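Local coordinates for protein trehalose-6-phosphate phosphatase (PDB 5DXL) that belongs to the trehalose-phosphatase family of the HAD clan and joins a Rossmann-like core to a smaller alpha/beta cap, at residues 63-68 and 188-193; 122-125 and 129-132; 131-136 and 140-145; 173-178 and 182-187. One frame throughout, in Å; residues are numbered along the deposited sequence.

How the contacts relate
The four contacts run from the core of a HAD-type protein to the far end of its cap. Contact 1 brings Lys-190 beside the end of a core strand, close to Asp-26 and Asp-221 in what is probably the active-site region. The other three belong to the cap, whose sequence lies between the two segments of contact 1. Contact 4 touches contact 1 through Ile-193 CG1 and Phe-187 O, 3.6 Å apart, whereas contact 2 has its centre about 30 Å from that of contact 1. Contacts 3 and 4 are neighbouring hairpins of one antiparallel sheet, centres about 12 Å apart; contacts 2 and 3 share Phe-131 and Ile-132.

Contact 1 of 4, residues 63-68 and 188-193; sequences WIISGR and VNKGFI
Ile-65 lays its CG2 methyl against the aliphatic chain of Lys-190, which slides past it in the opposite direction; CG2 comes to 3.8 Å from Lys-190 CE and stays near CG and CD as well. The same methyl also meets Ile-193, at 3.9 Å from its CG2. The Ile-65 torsion (chi1 -55°, measured to CG1) places CG2 opposite the backbone N, on the side where both partners lie. Beyond CG the lysine chain is fully extended and carries NZ past the isoleucine to the backbone. There NZ donates to Ile-65 O at 3.0 Å, arriving 39° above the carbonyl plane rather than on a lone pair. Two salt bridges, to Asp-221 and Asp-26, complete its surroundings. Just after the strand, Ser-66 OG accepts from Arg-68 N at 2.9 Å and closes an ST turn. On the other segment Asn-189 takes the N-cap position of helix 190-199, directly before the lysine. A core strand ending in a Ser-Gly turn, set beside a lysine at the start of a helix, is consistent with the second and third signature motifs of HAD proteins. Chemically, three oxygens grip one buried nitrogen while one isoleucine methyl lies along its stem, which implies a lysine held in position between the strand end and the two aspartates.

Contact 2 of 4, residues 122-125 and 129-132; sequences HFTE and GSFI
The flat group that Thr-124 meets is a peptide, the one joining Ser-130 to Phe-131: Thr-124 CG2 lies above the peptide plane just beyond its oxygen, 3.6 Å from Ser-130 O. The motif is a tight helix-to-strand connection, in which the C-terminal part of helix 112-125 packs against the residues leading into strand 131-134, at the distal end of the cap. With OG between backbone N and carbonyl carbon (chi1 70°), the Ser-130 hydroxyl is directed at the helix backbone, 3.2 Å from Thr-124 CA. This hydroxyl is nevertheless satisfied by the connection itself, through a hydrogen bond with Thr-127 O. The Thr-124 hydroxyl likewise looks to its own helix, bonding to Phe-120 O one turn back, and has a weak bond from Trp-141 NE1. No hydrogen bond links the two segments directly, so van der Waals packing carries the contact. Ile-132 supplies its longer branch, which crosses the threonine at a slant: CG1 lies 3.5 Å from Thr-124 OG1, with CD1 next at 3.8 Å from the same oxygen.

Contact 3 of 4, residues 131-136 and 140-145; sequences FIERKR and TWHYRR
Phe-131 and His-142 open a beta hairpin, strands 131-134 and 139-142, whose first strand forms one edge of the four-stranded antiparallel sheet of the cap. As a hydrogen-bonded pair they exchange two backbone bonds, Phe-131 N to His-142 O at 3.0 Å and His-142 N to Phe-131 O at 2.8 Å. The phenyl ring turns back over its partner: with CG between the backbone N and the carbonyl carbon (chi1 68°), it receives His-142 CB over one face, a CH-pi contact 3.7 Å from the ring centroid. The two rings are nearly parallel (9°) but displaced, with little of one above the other.

Ile-132 follows, in the non-hydrogen-bonded pair with Trp-141. Its side chain crosses the tryptophan at about a right angle, and CG1 meets the edge of the indole 4.1 Å from Trp-141 CD1. Helix 112-125 covers this face; there Phe-120 also meets the indole. Ile-132 CA makes a C-H...O contact with Thr-140 O.

Glu-133 returns to the face of Phe-131 and His-142. Its backbone pairs with Thr-140, Glu-133 N donating to Thr-140 O at 2.8 Å and Thr-140 N answering to Glu-133 O at 2.9 Å. The extended side chain runs along the edge of the imidazole, CB near the ring plane. Thr-140 CG2 lies over one face of that imidazole, toward its rim. His-142 NE2 donates to the anti side of Glu-133 OE1 at 2.6 Å; the oxygen lies in the ring plane of the histidine, while NE2 stands 23° out of the carboxylate plane.

Contact 4 of 4, residues 173-178 and 182-187; sequences EVMAGK and EVRPTF
Glu-173 and Arg-184 share an unusual first torsion, CG wedged between the backbone N and the carbonyl carbon (chi1 61° and 69°), and this sets the two long chains side by side, running the same way. Their charged ends meet where Glu-173 OE2 lies in plane at the NE-NH2 edge of the guanidinium, 3.5 Å from Arg-184 NH2. The salt bridge is weak and long, and the carboxylate is turned 33° from the guanidinium plane. Met-175, present as selenomethionine, bends at its second and third torsions and crosses the arginine obliquely; CE comes 4.1 Å from Arg-184 NH2. The arginine is thus met by an acid at its edge and by the CG and CE carbons of the selenomethionine over one face.

Beneath these groups the backbones are tightly tied. Glu-173 N donates to Arg-184 O at 2.8 Å, and Arg-184 N returns a longer bond of 3.2 Å to Glu-173 O. The next hydrogen-bonded pair holds Met-175 N to Glu-182 O at 2.7 Å and Glu-182 N to Met-175 O at 2.8 Å. Between them Val-174 and Val-183 face the other side, where helix 148-164 touches both and helix 112-125 also touches Val-183. A beta hairpin of strands 172-177 and 180-185 at one side of a four-stranded antiparallel sheet, largely polar on one face and with helices on the valine face, is consistent with the C2-type cap of HAD proteins.

Contact 1 of 4, residues 63-68 and 188-193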
loop_
_atom_site.group_PDB
_atom_site.type_symbol
_atom_site.label_atom_id
_atom_site.label_comp_id
_atom_site.label_asym_id
_atom_site.label_seq_id
_atom_site.Cartn_x
_atom_site.Cartn_y
_atom_site.Cartn_z
ATOM N N TRP A 63 1.398 8.215 -6.691
ATOM C CA TRP A 63 0.592 7.013 -6.492
ATOM C C TRP A 63 -0.150 7.027 -5.169
ATOM O O TRP A 63 0.430 7.355 -4.125
ATOM C CB TRP A 63 1.475 5.760 -6.549
ATOM C CG TRP A 63 1.832 5.400 -7.955
ATOM C CD1 TRP A 63 2.873 5.882 -8.686
ATOM C CD2 TRP A 63 1.113 4.508 -8.808
ATOM N NE1 TRP A 63 2.857 5.327 -9.953
ATOM C CE2 TRP A 63 1.783 4.480 -10.047
ATOM C CE3 TRP A 63 -0.028 3.717 -8.638
ATOM C CZ2 TRP A 63 1.349 3.689 -11.109
ATOM C CZ3 TRP A 63 -0.461 2.936 -9.700
ATOM C CH2 TRP A 63 0.230 2.931 -10.917
ATOM N N ILE A 64 -1.432 6.664 -5.223
ATOM C CA ILE A 64 -2.227 6.396 -4.028
ATOM C C ILE A 64 -2.373 4.870 -3.925
ATOM O O ILE A 64 -2.862 4.237 -4.864
ATOM C CB ILE A 64 -3.624 7.055 -4.097
ATOM C CG1 ILE A 64 -3.543 8.542 -4.464
ATOM C CG2 ILE A 64 -4.394 6.871 -2.775
ATOM C CD1 ILE A 64 -2.644 9.356 -3.552
ATOM N N ILE A 65 -1.933 4.284 -2.809
ATOM C CA ILE A 65 -1.917 2.830 -2.643
ATOM C C ILE A 65 -2.764 2.501 -1.428
ATOM O O ILE A 65 -2.335 2.680 -0.298
ATOM C CB ILE A 65 -0.477 2.310 -2.502
ATOM C CG1 ILE A 65 0.356 2.767 -3.702
ATOM C CG2 ILE A 65 -0.452 0.780 -2.410
ATOM C CD1 ILE A 65 1.843 2.507 -3.545
ATOM N N SER A 66 -3.983 2.029 -1.676
ATOM C CA SER A 66 -5.047 2.068 -0.673
ATOM C C SER A 66 -5.879 0.791 -0.595
ATOM O O SER A 66 -6.020 0.068 -1.577
ATOM C CB SER A 66 -5.959 3.263 -0.983
ATOM O OG SER A 66 -7.120 3.273 -0.175
ATOM N N GLY A 67 -6.426 0.514 0.593
ATOM C CA GLY A 67 -7.351 -0.592 0.742
ATOM C C GLY A 67 -8.749 -0.267 0.238
ATOM O O GLY A 67 -9.600 -1.155 0.128
ATOM N N ARG A 68 -8.985 0.999 -0.085
ATOM C CA ARG A 68 -10.312 1.434 -0.506
ATOM C C ARG A 68 -10.748 0.801 -1.815
ATOM O O ARG A 68 -9.919 0.443 -2.656
ATOM C CB ARG A 68 -10.349 2.958 -0.672
ATOM C CG ARG A 68 -10.206 3.736 0.606
ATOM C CD ARG A 68 -11.524 3.860 1.337
ATOM N NE ARG A 68 -11.441 4.913 2.331
ATOM C CZ ARG A 68 -12.489 5.532 2.858
ATOM N NH1 ARG A 68 -13.718 5.192 2.491
ATOM N NH2 ARG A 68 -12.299 6.496 3.750
ATOM N N VAL A 188 -0.924 -8.829 -3.280
ATOM C CA VAL A 188 -1.689 -8.028 -2.332
ATOM C C VAL A 188 -0.761 -7.257 -1.383
ATOM O O VAL A 188 -1.109 -6.186 -0.882
ATOM C CB VAL A 188 -2.656 -8.931 -1.517
ATOM C CG1 VAL A 188 -3.244 -8.192 -0.324
ATOM C CG2 VAL A 188 -3.751 -9.464 -2.428
ATOM N N ASN A 189 0.423 -7.808 -1.146
ATOM C CA ASN A 189 1.405 -7.200 -0.255
ATOM C C ASN A 189 1.890 -5.851 -0.800
ATOM O O ASN A 189 2.309 -5.758 -1.953
ATOM C CB ASN A 189 2.581 -8.166 -0.057
ATOM C CG ASN A 189 3.570 -7.688 0.986
ATOM O OD1 ASN A 189 4.365 -6.791 0.734
ATOM N ND2 ASN A 189 3.532 -8.305 2.163
ATOM N N LYS A 190 1.826 -4.805 0.026
ATOM C CA LYS A 190 2.167 -3.459 -0.419
ATOM C C LYS A 190 3.631 -3.303 -0.813
ATOM O O LYS A 190 3.981 -2.437 -1.612
ATOM C CB LYS A 190 1.814 -2.432 0.661
ATOM C CG LYS A 190 0.450 -1.826 0.445
ATOM C CD LYS A 190 0.190 -0.637 1.360
ATOM C CE LYS A 190 -1.249 -0.197 1.215
ATOM N NZ LYS A 190 -1.584 0.969 2.055
ATOM N N GLY A 191 4.483 -4.155 -0.249
ATOM C CA GLY A 191 5.883 -4.153 -0.627
ATOM C C GLY A 191 6.048 -4.643 -2.048
ATOM O O GLY A 191 6.883 -4.159 -2.802
ATOM N N PHE A 192 5.234 -5.628 -2.408
ATOM C CA PHE A 192 5.233 -6.152 -3.762
ATOM C C PHE A 192 4.831 -5.010 -4.671
ATOM O O PHE A 192 5.487 -4.697 -5.674
ATOM C CB PHE A 192 4.271 -7.346 -3.873
ATOM C CG PHE A 192 4.230 -7.981 -5.232
ATOM C CD1 PHE A 192 3.495 -7.409 -6.262
ATOM C CD2 PHE A 192 4.904 -9.169 -5.475
ATOM C CE1 PHE A 192 3.450 -7.998 -7.516
ATOM C CE2 PHE A 192 4.859 -9.765 -6.726
ATOM C CZ PHE A 192 4.132 -9.178 -7.746
ATOM N N ILE A 193 3.751 -4.347 -4.277
ATOM C CA ILE A 193 3.267 -3.201 -5.016
ATOM C C ILE A 193 4.360 -2.129 -5.178
ATOM O O ILE A 193 4.652 -1.720 -6.290
ATOM C CB ILE A 193 2.005 -2.613 -4.326
ATOM C CG1 ILE A 193 0.889 -3.680 -4.294
ATOM C CG2 ILE A 193 1.566 -1.327 -5.022
ATOM C CD1 ILE A 193 -0.319 -3.336 -3.381
#

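Contact 2 of 4, residues 122-125 and 129-132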
loop_
_atom_site.group_PDB
_atom_site.type_symbol
_atom_site.label_atom_id
_atom_site.label_comp_id
_atom_site.label_asym_id
_atom_site.label_seq_id
_atom_site.Cartn_x
_atom_site.Cartn_y
_atom_site.Cartn_z
ATOM N N HIS A 122 -12.984 -29.254 3.964
ATOM C CA HIS A 122 -12.637 -30.493 4.643
ATOM C C HIS A 122 -12.421 -30.248 6.124
ATOM O O HIS A 122 -13.002 -30.942 6.966
ATOM C CB HIS A 122 -11.386 -31.089 4.022
ATOM C CG HIS A 122 -11.022 -32.428 4.569
ATOM N ND1 HIS A 122 -10.058 -32.599 5.539
ATOM C CD2 HIS A 122 -11.484 -33.663 4.270
ATOM C CE1 HIS A 122 -9.948 -33.885 5.818
ATOM N NE2 HIS A 122 -10.801 -34.552 5.061
ATOM N N PHE A 123 -11.590 -29.254 6.434
ATOM C CA PHE A 123 -11.298 -28.916 7.821
ATOM C C PHE A 123 -12.505 -28.308 8.516
ATOM O O PHE A 123 -12.670 -28.476 9.726
ATOM C CB PHE A 123 -10.100 -27.968 7.916
ATOM C CG PHE A 123 -8.780 -28.668 7.880
ATOM C CD1 PHE A 123 -8.172 -29.088 9.058
ATOM C CD2 PHE A 123 -8.154 -28.940 6.674
ATOM C CE1 PHE A 123 -6.948 -29.745 9.034
ATOM C CE2 PHE A 123 -6.933 -29.599 6.637
ATOM C CZ PHE A 123 -6.331 -30.013 7.826
ATOM N N THR A 124 -13.357 -27.608 7.768
ATOM C CA THR A 124 -14.564 -27.050 8.360
ATOM C C THR A 124 -15.502 -28.151 8.856
ATOM O O THR A 124 -15.980 -28.103 9.989
ATOM C CB THR A 124 -15.299 -26.138 7.374
ATOM O OG1 THR A 124 -14.441 -25.033 7.073
ATOM C CG2 THR A 124 -16.591 -25.616 7.980
ATOM N N GLU A 125 -15.739 -29.153 8.018
ATOM C CA GLU A 125 -16.596 -30.270 8.401
ATOM C C GLU A 125 -16.051 -31.000 9.632
ATOM O O GLU A 125 -16.807 -31.630 10.376
ATOM C CB GLU A 125 -16.747 -31.242 7.229
ATOM C CG GLU A 125 -17.490 -30.652 6.040
ATOM C CD GLU A 125 -17.252 -31.427 4.755
ATOM O OE1 GLU A 125 -16.394 -32.337 4.754
ATOM O OE2 GLU A 125 -17.916 -31.119 3.741
ATOM N N GLY A 129 -17.724 -25.348 14.749
ATOM C CA GLY A 129 -17.674 -23.922 15.020
ATOM C C GLY A 129 -16.952 -23.122 13.944
ATOM O O GLY A 129 -17.096 -21.894 13.866
ATOM N N SER A 130 -16.161 -23.799 13.118
ATOM C CA SER A 130 -15.378 -23.087 12.104
ATOM C C SER A 130 -16.235 -22.779 10.893
ATOM O O SER A 130 -17.275 -23.397 10.698
ATOM C CB SER A 130 -14.147 -23.897 11.673
ATOM O OG SER A 130 -14.513 -25.049 10.920
ATOM N N PHE A 131 -15.789 -21.822 10.080
ATOM C CA PHE A 131 -16.478 -21.506 8.833
ATOM C C PHE A 131 -15.550 -20.822 7.847
ATOM O O PHE A 131 -14.478 -20.341 8.211
ATOM C CB PHE A 131 -17.715 -20.626 9.086
ATOM C CG PHE A 131 -17.400 -19.239 9.571
ATOM C CD1 PHE A 131 -17.233 -18.987 10.922
ATOM C CD2 PHE A 131 -17.296 -18.181 8.677
ATOM C CE1 PHE A 131 -16.952 -17.717 11.381
ATOM C CE2 PHE A 131 -17.009 -16.898 9.136
ATOM C CZ PHE A 131 -16.841 -16.674 10.492
ATOM N N ILE A 132 -15.994 -20.759 6.597
ATOM C CA ILE A 132 -15.192 -20.188 5.531
ATOM C C ILE A 132 -15.747 -18.842 5.120
ATOM O O ILE A 132 -16.956 -18.711 4.911
ATOM C CB ILE A 132 -15.160 -21.095 4.296
ATOM C CG1 ILE A 132 -14.582 -22.466 4.660
ATOM C CG2 ILE A 132 -14.366 -20.428 3.165
ATOM C CD1 ILE A 132 -14.811 -23.525 3.595
#

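Contact 3 of 4, residues 131-136 and 140-145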
loop_
_atom_site.group_PDB
_atom_site.type_symbol
_atom_site.label_atom_id
_atom_site.label_comp_id
_atom_site.label_asym_id
_atom_site.label_seq_id
_atom_site.Cartn_x
_atom_site.Cartn_y
_atom_site.Cartn_z
ATOM N N PHE A 131 -15.789 -21.822 10.080
ATOM C CA PHE A 131 -16.478 -21.506 8.833
ATOM C C PHE A 131 -15.550 -20.822 7.847
ATOM O O PHE A 131 -14.478 -20.341 8.211
ATOM C CB PHE A 131 -17.715 -20.626 9.086
ATOM C CG PHE A 131 -17.400 -19.239 9.571
ATOM C CD1 PHE A 131 -17.233 -18.987 10.922
ATOM C CD2 PHE A 131 -17.296 -18.181 8.677
ATOM C CE1 PHE A 131 -16.952 -17.717 11.381
ATOM C CE2 PHE A 131 -17.009 -16.898 9.136
ATOM C CZ PHE A 131 -16.841 -16.674 10.492
ATOM N N ILE A 132 -15.994 -20.759 6.597
ATOM C CA ILE A 132 -15.192 -20.188 5.531
ATOM C C ILE A 132 -15.747 -18.842 5.120
ATOM O O ILE A 132 -16.956 -18.711 4.911
ATOM C CB ILE A 132 -15.160 -21.095 4.296
ATOM C CG1 ILE A 132 -14.582 -22.466 4.660
ATOM C CG2 ILE A 132 -14.366 -20.428 3.165
ATOM C CD1 ILE A 132 -14.811 -23.525 3.595
ATOM N N GLU A 133 -14.863 -17.853 5.047
ATOM C CA GLU A 133 -15.181 -16.549 4.478
ATOM C C GLU A 133 -14.552 -16.451 3.103
ATOM O O GLU A 133 -13.339 -16.585 2.942
ATOM C CB GLU A 133 -14.679 -15.418 5.377
ATOM C CG GLU A 133 -14.770 -14.033 4.706
ATOM C CD GLU A 133 -14.167 -12.921 5.550
ATOM O OE1 GLU A 133 -13.424 -13.219 6.515
ATOM O OE2 GLU A 133 -14.436 -11.731 5.248
ATOM N N ARG A 134 -15.381 -16.228 2.092
ATOM C CA ARG A 134 -14.861 -16.099 0.743
ATOM C C ARG A 134 -14.973 -14.651 0.274
ATOM O O ARG A 134 -16.058 -14.069 0.276
ATOM C CB ARG A 134 -15.604 -17.048 -0.200
ATOM C CG ARG A 134 -15.153 -16.967 -1.649
ATOM C CD ARG A 134 -15.391 -18.289 -2.371
ATOM N NE ARG A 134 -14.542 -18.422 -3.555
ATOM C CZ ARG A 134 -14.526 -19.490 -4.346
ATOM N NH1 ARG A 134 -15.321 -20.520 -4.081
ATOM N NH2 ARG A 134 -13.719 -19.529 -5.402
ATOM N N LYS A 135 -13.840 -14.055 -0.079
ATOM C CA LYS A 135 -13.861 -12.762 -0.766
ATOM C C LYS A 135 -13.371 -12.938 -2.199
ATOM O O LYS A 135 -13.036 -14.060 -2.606
ATOM C CB LYS A 135 -13.011 -11.738 -0.021
ATOM C CG LYS A 135 -13.595 -11.307 1.309
ATOM C CD LYS A 135 -13.201 -9.877 1.628
ATOM C CE LYS A 135 -13.926 -9.362 2.858
ATOM N NZ LYS A 135 -13.650 -7.916 3.091
ATOM N N ARG A 136 -13.327 -11.837 -2.954
ATOM C CA ARG A 136 -12.924 -11.868 -4.360
ATOM C C ARG A 136 -11.575 -12.549 -4.517
ATOM O O ARG A 136 -11.398 -13.450 -5.344
ATOM C CB ARG A 136 -12.856 -10.451 -4.942
ATOM C CG ARG A 136 -12.625 -10.408 -6.454
ATOM C CD ARG A 136 -11.930 -9.116 -6.914
ATOM N NE ARG A 136 -12.549 -7.920 -6.361
ATOM C CZ ARG A 136 -13.599 -7.310 -6.897
ATOM N NH1 ARG A 136 -14.145 -7.791 -8.006
ATOM N NH2 ARG A 136 -14.101 -6.221 -6.328
ATOM N N THR A 140 -10.581 -17.094 3.610
ATOM C CA THR A 140 -10.222 -17.115 5.026
ATOM C C THR A 140 -10.986 -18.188 5.789
ATOM O O THR A 140 -12.214 -18.280 5.705
ATOM C CB THR A 140 -10.476 -15.743 5.682
ATOM O OG1 THR A 140 -9.792 -14.732 4.935
ATOM C CG2 THR A 140 -9.937 -15.742 7.111
ATOM N N TRP A 141 -10.245 -19.013 6.525
ATOM C CA TRP A 141 -10.850 -20.014 7.391
ATOM C C TRP A 141 -10.884 -19.483 8.824
ATOM O O TRP A 141 -9.844 -19.172 9.380
ATOM C CB TRP A 141 -10.068 -21.337 7.314
ATOM C CG TRP A 141 -10.748 -22.446 8.051
ATOM C CD1 TRP A 141 -12.021 -22.896 7.850
ATOM C CD2 TRP A 141 -10.204 -23.246 9.113
ATOM N NE1 TRP A 141 -12.300 -23.933 8.715
ATOM C CE2 TRP A 141 -11.202 -24.160 9.498
ATOM C CE3 TRP A 141 -8.970 -23.280 9.765
ATOM C CZ2 TRP A 141 -11.004 -25.097 10.515
ATOM C CZ3 TRP A 141 -8.777 -24.216 10.779
ATOM C CH2 TRP A 141 -9.788 -25.104 11.138
ATOM N N HIS A 142 -12.084 -19.352 9.386
ATOM C CA HIS A 142 -12.284 -18.794 10.728
ATOM C C HIS A 142 -12.560 -19.907 11.724
ATOM O O HIS A 142 -13.352 -20.796 11.435
ATOM C CB HIS A 142 -13.476 -17.822 10.751
ATOM C CG HIS A 142 -13.286 -16.573 9.941
ATOM N ND1 HIS A 142 -12.837 -15.391 10.494
ATOM C CD2 HIS A 142 -13.519 -16.310 8.634
ATOM C CE1 HIS A 142 -12.792 -14.457 9.559
ATOM N NE2 HIS A 142 -13.208 -14.987 8.422
ATOM N N TYR A 143 -11.962 -19.849 12.913
ATOM C CA TYR A 143 -12.214 -20.909 13.893
ATOM C C TYR A 143 -12.278 -20.442 15.355
ATOM O O TYR A 143 -12.096 -21.245 16.272
ATOM C CB TYR A 143 -11.153 -22.006 13.738
ATOM C CG TYR A 143 -9.737 -21.551 13.916
ATOM C CD1 TYR A 143 -9.138 -21.565 15.177
ATOM C CD2 TYR A 143 -8.985 -21.110 12.838
ATOM C CE1 TYR A 143 -7.834 -21.143 15.355
ATOM C CE2 TYR A 143 -7.675 -20.686 13.006
ATOM C CZ TYR A 143 -7.109 -20.704 14.267
ATOM O OH TYR A 143 -5.811 -20.288 14.438
ATOM N N ARG A 144 -12.577 -19.168 15.593
ATOM C CA ARG A 144 -12.642 -18.682 16.974
ATOM C C ARG A 144 -13.690 -19.411 17.811
ATOM O O ARG A 144 -13.508 -19.559 19.014
ATOM C CB ARG A 144 -12.923 -17.167 17.007
ATOM C CG ARG A 144 -12.923 -16.567 18.420
ATOM C CD ARG A 144 -11.602 -16.853 19.131
ATOM N NE ARG A 144 -11.589 -16.474 20.538
ATOM C CZ ARG A 144 -11.713 -17.334 21.547
ATOM N NH1 ARG A 144 -11.871 -18.632 21.304
ATOM N NH2 ARG A 144 -11.684 -16.903 22.803
ATOM N N ARG A 145 -14.764 -19.885 17.188
ATOM C CA ARG A 145 -15.835 -20.523 17.942
ATOM C C ARG A 145 -15.510 -21.989 18.223
ATOM O O ARG A 145 -16.214 -22.649 18.988
ATOM C CB ARG A 145 -17.167 -20.410 17.196
ATOM C CG ARG A 145 -17.714 -18.980 17.107
ATOM C CD ARG A 145 -18.076 -18.423 18.479
ATOM N NE ARG A 145 -19.137 -19.209 19.115
ATOM C CZ ARG A 145 -20.443 -18.995 18.962
ATOM N NH1 ARG A 145 -20.893 -18.002 18.189
ATOM N NH2 ARG A 145 -21.317 -19.781 19.587
#

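Contact 4 of 4, residues 173-178 and 182-187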
loop_
_atom_site.group_PDB
_atom_site.type_symbol
_atom_site.label_atom_id
_atom_site.label_comp_id
_atom_site.label_asym_id
_atom_site.label_seq_id
_atom_site.Cartn_x
_atom_site.Cartn_y
_atom_site.Cartn_z
ATOM N N GLU A 173 0.212 -16.629 -0.764
ATOM C CA GLU A 173 0.798 -16.872 0.538
ATOM C C GLU A 173 -0.273 -17.219 1.542
ATOM O O GLU A 173 -1.438 -16.856 1.385
ATOM C CB GLU A 173 1.606 -15.673 1.006
ATOM C CG GLU A 173 0.825 -14.419 1.164
ATOM C CD GLU A 173 1.739 -13.231 1.352
ATOM O OE1 GLU A 173 2.969 -13.441 1.440
ATOM O OE2 GLU A 173 1.231 -12.092 1.398
ATOM N N VAL A 174 0.144 -17.951 2.571
ATOM C CA VAL A 174 -0.741 -18.371 3.638
ATOM C C VAL A 174 -0.449 -17.533 4.881
ATOM O O VAL A 174 0.692 -17.483 5.340
ATOM C CB VAL A 174 -0.567 -19.876 3.948
ATOM C CG1 VAL A 174 -1.675 -20.358 4.840
ATOM C CG2 VAL A 174 -0.536 -20.691 2.653
HETATM N N MSE A 175 -1.473 -16.852 5.394
HETATM C CA MSE A 175 -1.333 -15.954 6.542
HETATM C C MSE A 175 -2.067 -16.544 7.744
HETATM O O MSE A 175 -3.111 -17.170 7.587
HETATM C CB MSE A 175 -1.905 -14.557 6.244
HETATM C CG MSE A 175 -1.592 -13.950 4.882
HETATM SE SE MSE A 175 0.260 -13.372 4.764
HETATM C CE MSE A 175 0.240 -11.979 6.148
ATOM N N ALA A 176 -1.538 -16.332 8.946
ATOM C CA ALA A 176 -2.260 -16.726 10.153
ATOM C C ALA A 176 -2.696 -15.495 10.935
ATOM O O ALA A 176 -1.862 -14.715 11.393
ATOM C CB ALA A 176 -1.401 -17.634 11.018
ATOM N N GLY A 177 -4.006 -15.310 11.052
ATOM C CA GLY A 177 -4.579 -14.271 11.893
ATOM C C GLY A 177 -4.827 -14.862 13.269
ATOM O O GLY A 177 -4.469 -16.010 13.512
ATOM N N LYS A 178 -5.436 -14.095 14.168
ATOM C CA LYS A 178 -5.542 -14.525 15.565
ATOM C C LYS A 178 -6.189 -15.906 15.696
ATOM O O LYS A 178 -5.629 -16.818 16.321
ATOM C CB LYS A 178 -6.320 -13.488 16.388
ATOM C CG LYS A 178 -6.629 -13.898 17.839
ATOM C CD LYS A 178 -5.407 -14.433 18.595
ATOM C CE LYS A 178 -4.242 -13.447 18.625
ATOM N NZ LYS A 178 -3.119 -13.895 17.745
ATOM N N GLU A 182 -5.587 -17.432 6.270
ATOM C CA GLU A 182 -5.974 -16.767 5.027
ATOM C C GLU A 182 -5.016 -17.120 3.899
ATOM O O GLU A 182 -3.808 -17.204 4.108
ATOM C CB GLU A 182 -6.010 -15.258 5.238
ATOM C CG GLU A 182 -6.355 -14.439 3.998
ATOM C CD GLU A 182 -6.406 -12.955 4.315
ATOM O OE1 GLU A 182 -6.500 -12.603 5.511
ATOM O OE2 GLU A 182 -6.341 -12.141 3.381
ATOM N N VAL A 183 -5.564 -17.348 2.707
ATOM C CA VAL A 183 -4.750 -17.503 1.512
ATOM C C VAL A 183 -5.106 -16.382 0.553
ATOM O O VAL A 183 -6.274 -16.124 0.306
ATOM C CB VAL A 183 -4.971 -18.861 0.827
ATOM C CG1 VAL A 183 -4.024 -19.016 -0.344
ATOM C CG2 VAL A 183 -4.754 -20.002 1.841
ATOM N N ARG A 184 -4.082 -15.726 0.030
ATOM C CA ARG A 184 -4.285 -14.623 -0.904
ATOM C C ARG A 184 -3.086 -14.505 -1.837
ATOM O O ARG A 184 -2.008 -15.025 -1.551
ATOM C CB ARG A 184 -4.483 -13.325 -0.128
ATOM C CG ARG A 184 -3.215 -12.892 0.548
ATOM C CD ARG A 184 -3.421 -11.714 1.457
ATOM N NE ARG A 184 -2.131 -11.159 1.833
ATOM C CZ ARG A 184 -1.976 -10.107 2.622
ATOM N NH1 ARG A 184 -3.042 -9.498 3.128
ATOM N NH2 ARG A 184 -0.757 -9.662 2.897
ATOM N N PRO A 185 -3.256 -13.812 -2.967
ATOM C CA PRO A 185 -2.128 -13.687 -3.892
ATOM C C PRO A 185 -0.984 -12.876 -3.299
ATOM O O PRO A 185 -1.219 -11.978 -2.485
ATOM C CB PRO A 185 -2.737 -12.952 -5.091
ATOM C CG PRO A 185 -4.174 -13.247 -5.008
ATOM C CD PRO A 185 -4.489 -13.253 -3.533
ATOM N N THR A 186 0.239 -13.175 -3.723
ATOM C CA THR A 186 1.395 -12.419 -3.259
ATOM C C THR A 186 1.310 -10.944 -3.669
ATOM O O THR A 186 1.887 -10.079 -3.002
ATOM C CB THR A 186 2.710 -13.035 -3.783
ATOM O OG1 THR A 186 2.684 -13.065 -5.215
ATOM C CG2 THR A 186 2.867 -14.453 -3.253
ATOM N N PHE A 187 0.569 -10.629 -4.732
ATOM C CA PHE A 187 0.542 -9.238 -5.196
ATOM C C PHE A 187 -0.269 -8.287 -4.302
ATOM O O PHE A 187 -0.278 -7.075 -4.524
ATOM C CB PHE A 187 0.045 -9.150 -6.659
ATOM C CG PHE A 187 -1.371 -9.636 -6.897
ATOM C CD1 PHE A 187 -2.471 -8.958 -6.378
ATOM C CD2 PHE A 187 -1.601 -10.736 -7.715
ATOM C CE1 PHE A 187 -3.763 -9.390 -6.630
ATOM C CE2 PHE A 187 -2.894 -11.165 -7.973
ATOM C CZ PHE A 187 -3.971 -10.494 -7.424
#